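Local structure of integral membrane indolylacetylinositol arabinosyltransferase EmbC (Mycolicibacterium smegmatis, 7BVE) at residues 350-358 and 544-552; 392-400 and 410-418. The protein is an integral membrane glycosyltransferase that probably transfers arabinose units in building the arabinan of the mycobacterial cell wall. One frame throughout, in Å; residues are numbered along the deposited sequence.

Contact 1. Residues 350-358 and 544-552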
loop_
_atom_site.group_PDB
_atom_site.type_symbol
_atom_site.label_atom_id
_atom_site.label_comp_id
_atom_site.label_asym_id
_atom_site.label_seq_id
_atom_site.Cartn_x
_atom_site.Cartn_y
_atom_site.Cartn_z
ATOM N N ILE A 350 29.816 -25.922 1.059
ATOM C CA ILE A 350 30.758 -25.401 0.062
ATOM C C ILE A 350 31.742 -26.461 -0.449
ATOM O O ILE A 350 31.930 -26.528 -1.672
ATOM C CB ILE A 350 31.462 -24.133 0.588
ATOM C CG1 ILE A 350 30.485 -22.963 0.614
ATOM C CG2 ILE A 350 32.659 -23.751 -0.236
ATOM C CD1 ILE A 350 31.037 -21.723 1.246
ATOM N N PRO A 351 32.348 -27.348 0.360
ATOM C CA PRO A 351 33.103 -28.452 -0.253
ATOM C C PRO A 351 32.251 -29.507 -0.936
ATOM O O PRO A 351 32.809 -30.359 -1.631
ATOM C CB PRO A 351 33.875 -29.051 0.924
ATOM C CG PRO A 351 33.162 -28.660 2.083
ATOM C CD PRO A 351 32.634 -27.310 1.806
ATOM N N ARG A 352 30.934 -29.486 -0.771
ATOM C CA ARG A 352 30.045 -30.378 -1.499
ATOM C C ARG A 352 29.650 -29.826 -2.857
ATOM O O ARG A 352 29.491 -30.598 -3.804
ATOM C CB ARG A 352 28.789 -30.650 -0.665
ATOM C CG ARG A 352 27.786 -31.595 -1.264
ATOM C CD ARG A 352 28.353 -32.983 -1.379
ATOM N NE ARG A 352 27.383 -33.902 -1.955
ATOM C CZ ARG A 352 27.682 -35.115 -2.397
ATOM N NH1 ARG A 352 28.930 -35.551 -2.333
ATOM N NH2 ARG A 352 26.737 -35.886 -2.912
ATOM N N LEU A 353 29.572 -28.526 -3.041
ATOM C CA LEU A 353 29.133 -27.934 -4.323
ATOM C C LEU A 353 30.171 -28.023 -5.429
ATOM O O LEU A 353 29.949 -27.377 -6.364
ATOM C CB LEU A 353 28.884 -26.453 -4.108
ATOM C CG LEU A 353 27.601 -26.056 -3.421
ATOM C CD1 LEU A 353 27.516 -24.564 -3.362
ATOM C CD2 LEU A 353 26.424 -26.606 -4.150
ATOM N N GLY A 354 31.309 -28.669 -5.306
ATOM C CA GLY A 354 32.157 -28.787 -6.468
ATOM C C GLY A 354 33.590 -28.500 -6.129
ATOM O O GLY A 354 33.972 -28.413 -4.962
ATOM N N ALA A 355 34.409 -28.361 -7.166
ATOM C CA ALA A 355 35.818 -28.029 -6.997
ATOM C C ALA A 355 36.084 -26.547 -7.203
ATOM O O ALA A 355 36.931 -25.963 -6.515
ATOM C CB ALA A 355 36.672 -28.843 -7.967
ATOM N N ALA A 356 35.361 -25.927 -8.134
ATOM C CA ALA A 356 35.531 -24.504 -8.371
ATOM C C ALA A 356 34.901 -23.675 -7.270
ATOM O O ALA A 356 35.264 -22.510 -7.093
ATOM C CB ALA A 356 34.935 -24.120 -9.718
ATOM N N ALA A 357 33.951 -24.241 -6.534
ATOM C CA ALA A 357 33.417 -23.581 -5.354
ATOM C C ALA A 357 34.253 -23.836 -4.117
ATOM O O ALA A 357 34.181 -23.059 -3.166
ATOM C CB ALA A 357 31.982 -24.034 -5.090
ATOM N N LYS A 358 35.047 -24.895 -4.120
ATOM C CA LYS A 358 35.831 -25.278 -2.960
ATOM C C LYS A 358 37.209 -24.644 -2.957
ATOM O O LYS A 358 37.736 -24.334 -1.884
ATOM C CB LYS A 358 35.952 -26.802 -2.912
ATOM C CG LYS A 358 36.651 -27.362 -1.710
ATOM C CD LYS A 358 36.599 -28.867 -1.731
ATOM C CE LYS A 358 37.517 -29.418 -2.787
ATOM N NZ LYS A 358 37.567 -30.895 -2.724
ATOM N N PRO A 544 29.770 -24.319 -14.489
ATOM C CA PRO A 544 30.761 -25.268 -15.033
ATOM C C PRO A 544 31.609 -26.074 -14.061
ATOM O O PRO A 544 31.770 -27.283 -14.252
ATOM C CB PRO A 544 31.660 -24.363 -15.881
ATOM C CG PRO A 544 30.795 -23.249 -16.271
ATOM C CD PRO A 544 29.919 -22.988 -15.099
ATOM N N GLY A 545 32.164 -25.452 -13.032
ATOM C CA GLY A 545 33.043 -26.196 -12.156
ATOM C C GLY A 545 32.371 -26.765 -10.929
ATOM O O GLY A 545 33.028 -26.978 -9.911
ATOM N N THR A 546 31.069 -27.024 -11.004
ATOM C CA THR A 546 30.295 -27.447 -9.849
ATOM C C THR A 546 29.630 -28.786 -10.119
ATOM O O THR A 546 29.451 -29.197 -11.264
ATOM C CB THR A 546 29.218 -26.424 -9.478
ATOM O OG1 THR A 546 28.327 -26.247 -10.584
ATOM C CG2 THR A 546 29.840 -25.092 -9.098
ATOM N N ALA A 547 29.260 -29.461 -9.037
ATOM C CA ALA A 547 28.504 -30.693 -9.144
ATOM C C ALA A 547 27.075 -30.397 -9.580
ATOM O O ALA A 547 26.525 -29.325 -9.327
ATOM C CB ALA A 547 28.505 -31.440 -7.815
ATOM N N LEU A 548 26.467 -31.382 -10.232
ATOM C CA LEU A 548 25.184 -31.199 -10.902
ATOM C C LEU A 548 24.008 -31.262 -9.927
ATOM O O LEU A 548 23.255 -30.286 -9.781
ATOM C CB LEU A 548 25.059 -32.263 -11.996
ATOM C CG LEU A 548 23.876 -32.239 -12.946
ATOM C CD1 LEU A 548 23.862 -30.939 -13.709
ATOM C CD2 LEU A 548 23.998 -33.410 -13.890
ATOM N N GLY A 549 23.847 -32.408 -9.265
ATOM C CA GLY A 549 22.804 -32.659 -8.293
ATOM C C GLY A 549 22.620 -31.651 -7.173
ATOM O O GLY A 549 21.511 -31.144 -6.972
ATOM N N PRO A 550 23.680 -31.364 -6.397
ATOM C CA PRO A 550 23.551 -30.357 -5.329
ATOM C C PRO A 550 23.189 -28.962 -5.802
ATOM O O PRO A 550 22.427 -28.275 -5.116
ATOM C CB PRO A 550 24.936 -30.381 -4.680
ATOM C CG PRO A 550 25.415 -31.723 -4.907
ATOM C CD PRO A 550 24.923 -32.138 -6.233
ATOM N N SER A 551 23.689 -28.533 -6.960
ATOM C CA SER A 551 23.348 -27.213 -7.480
ATOM C C SER A 551 21.877 -27.139 -7.867
ATOM O O SER A 551 21.176 -26.167 -7.520
ATOM C CB SER A 551 24.232 -26.895 -8.676
ATOM O OG SER A 551 25.593 -26.897 -8.300
ATOM N N ARG A 552 21.397 -28.177 -8.571
ATOM C CA ARG A 552 19.980 -28.291 -8.902
ATOM C C ARG A 552 19.105 -28.266 -7.657
ATOM O O ARG A 552 18.076 -27.581 -7.619
ATOM C CB ARG A 552 19.720 -29.586 -9.667
ATOM C CG ARG A 552 20.283 -29.677 -11.060
ATOM C CD ARG A 552 19.841 -30.999 -11.671
ATOM N NE ARG A 552 20.437 -31.251 -12.975
ATOM C CZ ARG A 552 19.924 -30.824 -14.121
ATOM N NH1 ARG A 552 18.808 -30.110 -14.124
ATOM N NH2 ARG A 552 20.533 -31.103 -15.263
#
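Gly354 and Thr546 bring their backbones together, CA to CA 4.1 Å, and the tight half of the contact gathers round the carbonyl groups beside them. Gly545 O takes a sound bond from Ala356 N at 3.1 Å, with an N-H...O angle of 163° and the donor tilted 20° from the carbonyl plane; Ala355 N adds a weak second one. Ala356 CB comes obliquely against Gly545, 3.4 Å from Gly545 O and 3.7 Å from Gly545 CA. On the other side of Gly354 in the chain, Leu353 O sits against Thr546 CB and accepts a long, weak bond from Ala547 N. These joined loops belong to the helical membrane domain of a GT-C-type glycosyltransferase: 350-358 links helices 332-349 and 361-378, and 544-552 leads into helix 548-564. Towards that helix the fit becomes looser. Leu353 slides antiparallel past the Pro550 ring, CD2 to CB 4.1 Å. Arg352 bends at its second torsion and crosses that ring at about a right angle, NE lying 4.2 Å from Pro550 CG. Its NH2 also forms a salt bridge with an acidic side chain on the chain of another protein, which borders this looser side.

Contact 2. Residues 392-400 and 410-418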
loop_
_atom_site.group_PDB
_atom_site.type_symbol
_atom_site.label_atom_id
_atom_site.label_comp_id
_atom_site.label_asym_id
_atom_site.label_seq_id
_atom_site.Cartn_x
_atom_site.Cartn_y
_atom_site.Cartn_z
ATOM N N ILE A 392 16.371 -26.153 8.025
ATOM C CA ILE A 392 16.402 -26.325 6.571
ATOM C C ILE A 392 17.788 -26.754 6.104
ATOM O O ILE A 392 17.922 -27.647 5.248
ATOM C CB ILE A 392 15.932 -25.036 5.871
ATOM C CG1 ILE A 392 14.448 -24.815 6.106
ATOM C CG2 ILE A 392 16.160 -25.091 4.389
ATOM C CD1 ILE A 392 13.970 -23.475 5.649
ATOM N N LEU A 393 18.842 -26.169 6.687
ATOM C CA LEU A 393 20.195 -26.619 6.348
ATOM C C LEU A 393 20.449 -28.062 6.757
ATOM O O LEU A 393 21.026 -28.831 5.986
ATOM C CB LEU A 393 21.253 -25.733 6.980
ATOM C CG LEU A 393 21.604 -24.456 6.262
ATOM C CD1 LEU A 393 22.675 -23.832 7.063
ATOM C CD2 LEU A 393 22.112 -24.804 4.892
ATOM N N LEU A 394 20.043 -28.449 7.965
ATOM C CA LEU A 394 20.303 -29.816 8.399
ATOM C C LEU A 394 19.451 -30.830 7.647
ATOM O O LEU A 394 19.897 -31.962 7.432
ATOM C CB LEU A 394 20.086 -29.946 9.899
ATOM C CG LEU A 394 21.097 -29.210 10.769
ATOM C CD1 LEU A 394 20.723 -29.350 12.222
ATOM C CD2 LEU A 394 22.483 -29.738 10.520
ATOM N N THR A 395 18.258 -30.433 7.195
ATOM C CA THR A 395 17.449 -31.309 6.353
ATOM C C THR A 395 18.121 -31.554 5.010
ATOM O O THR A 395 18.234 -32.703 4.563
ATOM C CB THR A 395 16.063 -30.705 6.151
ATOM O OG1 THR A 395 15.454 -30.473 7.423
ATOM C CG2 THR A 395 15.188 -31.648 5.381
ATOM N N TRP A 396 18.603 -30.484 4.361
ATOM C CA TRP A 396 19.283 -30.647 3.077
ATOM C C TRP A 396 20.587 -31.420 3.220
ATOM O O TRP A 396 20.929 -32.223 2.349
ATOM C CB TRP A 396 19.566 -29.290 2.443
ATOM C CG TRP A 396 20.188 -29.398 1.077
ATOM C CD1 TRP A 396 19.575 -29.775 -0.069
ATOM C CD2 TRP A 396 21.561 -29.186 0.737
ATOM N NE1 TRP A 396 20.455 -29.772 -1.112
ATOM C CE2 TRP A 396 21.689 -29.422 -0.642
ATOM C CE3 TRP A 396 22.692 -28.817 1.463
ATOM C CZ2 TRP A 396 22.894 -29.291 -1.309
ATOM C CZ3 TRP A 396 23.888 -28.703 0.802
ATOM C CH2 TRP A 396 23.984 -28.939 -0.570
ATOM N N CYS A 397 21.307 -31.227 4.325
ATOM C CA CYS A 397 22.573 -31.932 4.507
ATOM C C CYS A 397 22.360 -33.412 4.786
ATOM O O CYS A 397 23.115 -34.251 4.282
ATOM C CB CYS A 397 23.382 -31.288 5.627
ATOM S SG CYS A 397 24.004 -29.649 5.238
ATOM N N SER A 398 21.317 -33.761 5.546
ATOM C CA SER A 398 21.028 -35.170 5.794
ATOM C C SER A 398 20.567 -35.877 4.527
ATOM O O SER A 398 20.981 -37.013 4.261
ATOM C CB SER A 398 19.970 -35.306 6.880
ATOM O OG SER A 398 20.422 -34.773 8.105
ATOM N N VAL A 399 19.711 -35.222 3.735
ATOM C CA VAL A 399 19.270 -35.799 2.467
ATOM C C VAL A 399 20.443 -35.962 1.511
ATOM O O VAL A 399 20.595 -37.008 0.873
ATOM C CB VAL A 399 18.156 -34.936 1.852
ATOM C CG1 VAL A 399 17.854 -35.364 0.442
ATOM C CG2 VAL A 399 16.920 -35.056 2.667
ATOM N N GLU A 400 21.320 -34.959 1.445
ATOM C CA GLU A 400 22.457 -35.001 0.534
ATOM C C GLU A 400 23.460 -36.074 0.939
ATOM O O GLU A 400 24.143 -36.651 0.089
ATOM C CB GLU A 400 23.113 -33.623 0.503
ATOM C CG GLU A 400 24.203 -33.473 -0.508
ATOM C CD GLU A 400 23.676 -33.495 -1.918
ATOM O OE1 GLU A 400 22.546 -33.016 -2.144
ATOM O OE2 GLU A 400 24.383 -34.022 -2.799
ATOM N N PRO A 410 19.945 -41.439 7.201
ATOM C CA PRO A 410 19.923 -39.969 7.155
ATOM C C PRO A 410 18.700 -39.380 6.471
ATOM O O PRO A 410 18.319 -38.252 6.794
ATOM C CB PRO A 410 21.221 -39.619 6.421
ATOM C CG PRO A 410 21.613 -40.812 5.739
ATOM C CD PRO A 410 21.197 -41.930 6.591
ATOM N N VAL A 411 18.029 -40.123 5.597
ATOM C CA VAL A 411 16.770 -39.641 5.038
ATOM C C VAL A 411 15.669 -39.659 6.100
ATOM O O VAL A 411 14.853 -38.731 6.188
ATOM C CB VAL A 411 16.402 -40.475 3.799
ATOM C CG1 VAL A 411 15.081 -40.041 3.223
ATOM C CG2 VAL A 411 17.487 -40.356 2.752
ATOM N N ALA A 412 15.660 -40.684 6.957
ATOM C CA ALA A 412 14.685 -40.722 8.044
ATOM C C ALA A 412 14.969 -39.648 9.090
ATOM O O ALA A 412 14.040 -39.043 9.648
ATOM C CB ALA A 412 14.674 -42.105 8.686
ATOM N N VAL A 413 16.251 -39.382 9.351
ATOM C CA VAL A 413 16.634 -38.300 10.256
ATOM C C VAL A 413 16.227 -36.948 9.678
ATOM O O VAL A 413 15.775 -36.056 10.406
ATOM C CB VAL A 413 18.143 -38.384 10.556
ATOM C CG1 VAL A 413 18.639 -37.168 11.284
ATOM C CG2 VAL A 413 18.419 -39.591 11.408
ATOM N N ALA A 414 16.321 -36.798 8.355
ATOM C CA ALA A 414 15.873 -35.570 7.712
ATOM C C ALA A 414 14.366 -35.400 7.800
ATOM O O ALA A 414 13.874 -34.275 7.918
ATOM C CB ALA A 414 16.315 -35.558 6.259
ATOM N N ILE A 415 13.615 -36.504 7.747
ATOM C CA ILE A 415 12.164 -36.433 7.939
ATOM C C ILE A 415 11.825 -35.988 9.360
ATOM O O ILE A 415 10.932 -35.153 9.566
ATOM C CB ILE A 415 11.509 -37.782 7.586
ATOM C CG1 ILE A 415 11.613 -38.048 6.091
ATOM C CG2 ILE A 415 10.055 -37.824 7.975
ATOM C CD1 ILE A 415 11.188 -39.424 5.710
ATOM N N ILE A 416 12.561 -36.502 10.352
ATOM C CA ILE A 416 12.348 -36.093 11.746
ATOM C C ILE A 416 12.657 -34.609 11.942
ATOM O O ILE A 416 11.871 -33.874 12.550
ATOM C CB ILE A 416 13.180 -36.971 12.697
ATOM C CG1 ILE A 416 12.649 -38.396 12.704
ATOM C CG2 ILE A 416 13.181 -36.419 14.102
ATOM C CD1 ILE A 416 13.524 -39.348 13.454
ATOM N N ILE A 417 13.779 -34.138 11.392
ATOM C CA ILE A 417 14.172 -32.735 11.554
ATOM C C ILE A 417 13.217 -31.807 10.806
ATOM O O ILE A 417 12.857 -30.733 11.306
ATOM C CB ILE A 417 15.634 -32.541 11.104
ATOM C CG1 ILE A 417 16.575 -33.309 12.018
ATOM C CG2 ILE A 417 16.044 -31.092 11.128
ATOM C CD1 ILE A 417 17.984 -33.351 11.516
ATOM N N GLY A 418 12.752 -32.218 9.625
ATOM C CA GLY A 418 11.828 -31.384 8.874
ATOM C C GLY A 418 10.459 -31.288 9.517
ATOM O O GLY A 418 9.849 -30.216 9.542
#
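Ser398 directs its CB toward helix 409-422, where it meets Pro410 and Ala414. This CB rests 3.4 Å from Pro410 O and 3.7 Å from the CB of Ala414, so the small side chain fits onto the backbone of the second helix; in return Pro410 CB comes to 3.4 Å from Ser398 O, which makes the close pair two-sided. At the tip, OG lies anti to the carbonyl carbon (chi1 -62°), which turns it back along its own helix. There it donates to Leu394 O at 2.9 Å, reaching that oxygen from the face of the carbonyl plane opposite to the Ser398 N-H, so two donors grip one acceptor. The hydroxyl is thus satisfied within its own helix, and towards the partner it has only loose neighbours, Val413 CG1 and Ile417 CD1. No hydrogen bond crosses between the segments. On one flank Val399 CG2 touches Ala414 CB at 3.7 Å; on the other Leu394 CB meets the end of Ile417. Thr395 and Ile417 slide past each other in opposite directions, with Thr395 OG1 3.8 Å from Ile417 CG2 and bonded to Gly391 O in its own helix. With Ser, Thr, Ala and Gly at the interface, the axes of 392-400 and 410-418 approach to 7.8 Å at an angle of 165°, an antiparallel helical hairpin joined by a short connection. Helix 385-405 turns its other faces to helices 332-349 and 548-564, where Leu393, Cys397 and Trp396 pack, while Ala412, Ile415 and Ile416 of helix 409-422 lean on helix 456-467.

In the fold
Contact 2 is nested in the chain loop that contact 1 closes, and their centres lie about 19 Å apart. Glu400, on the helix of residues 392-400, joins them: its OE2 forms a salt bridge with Arg352 NH2 at 3.0 Å and packs against the ring of Pro550, while OE1 pairs with Arg553 further along helix 548-564. Both contacts lie near the bound phosphopantetheine-type ligand, about 6 Å from the side chain of Pro410 and about 9 Å from that of Arg352. Arg401 and Thr405, which line its pocket, follow 392-400 on the same helix, so this helix connects the ligand site with both contacts.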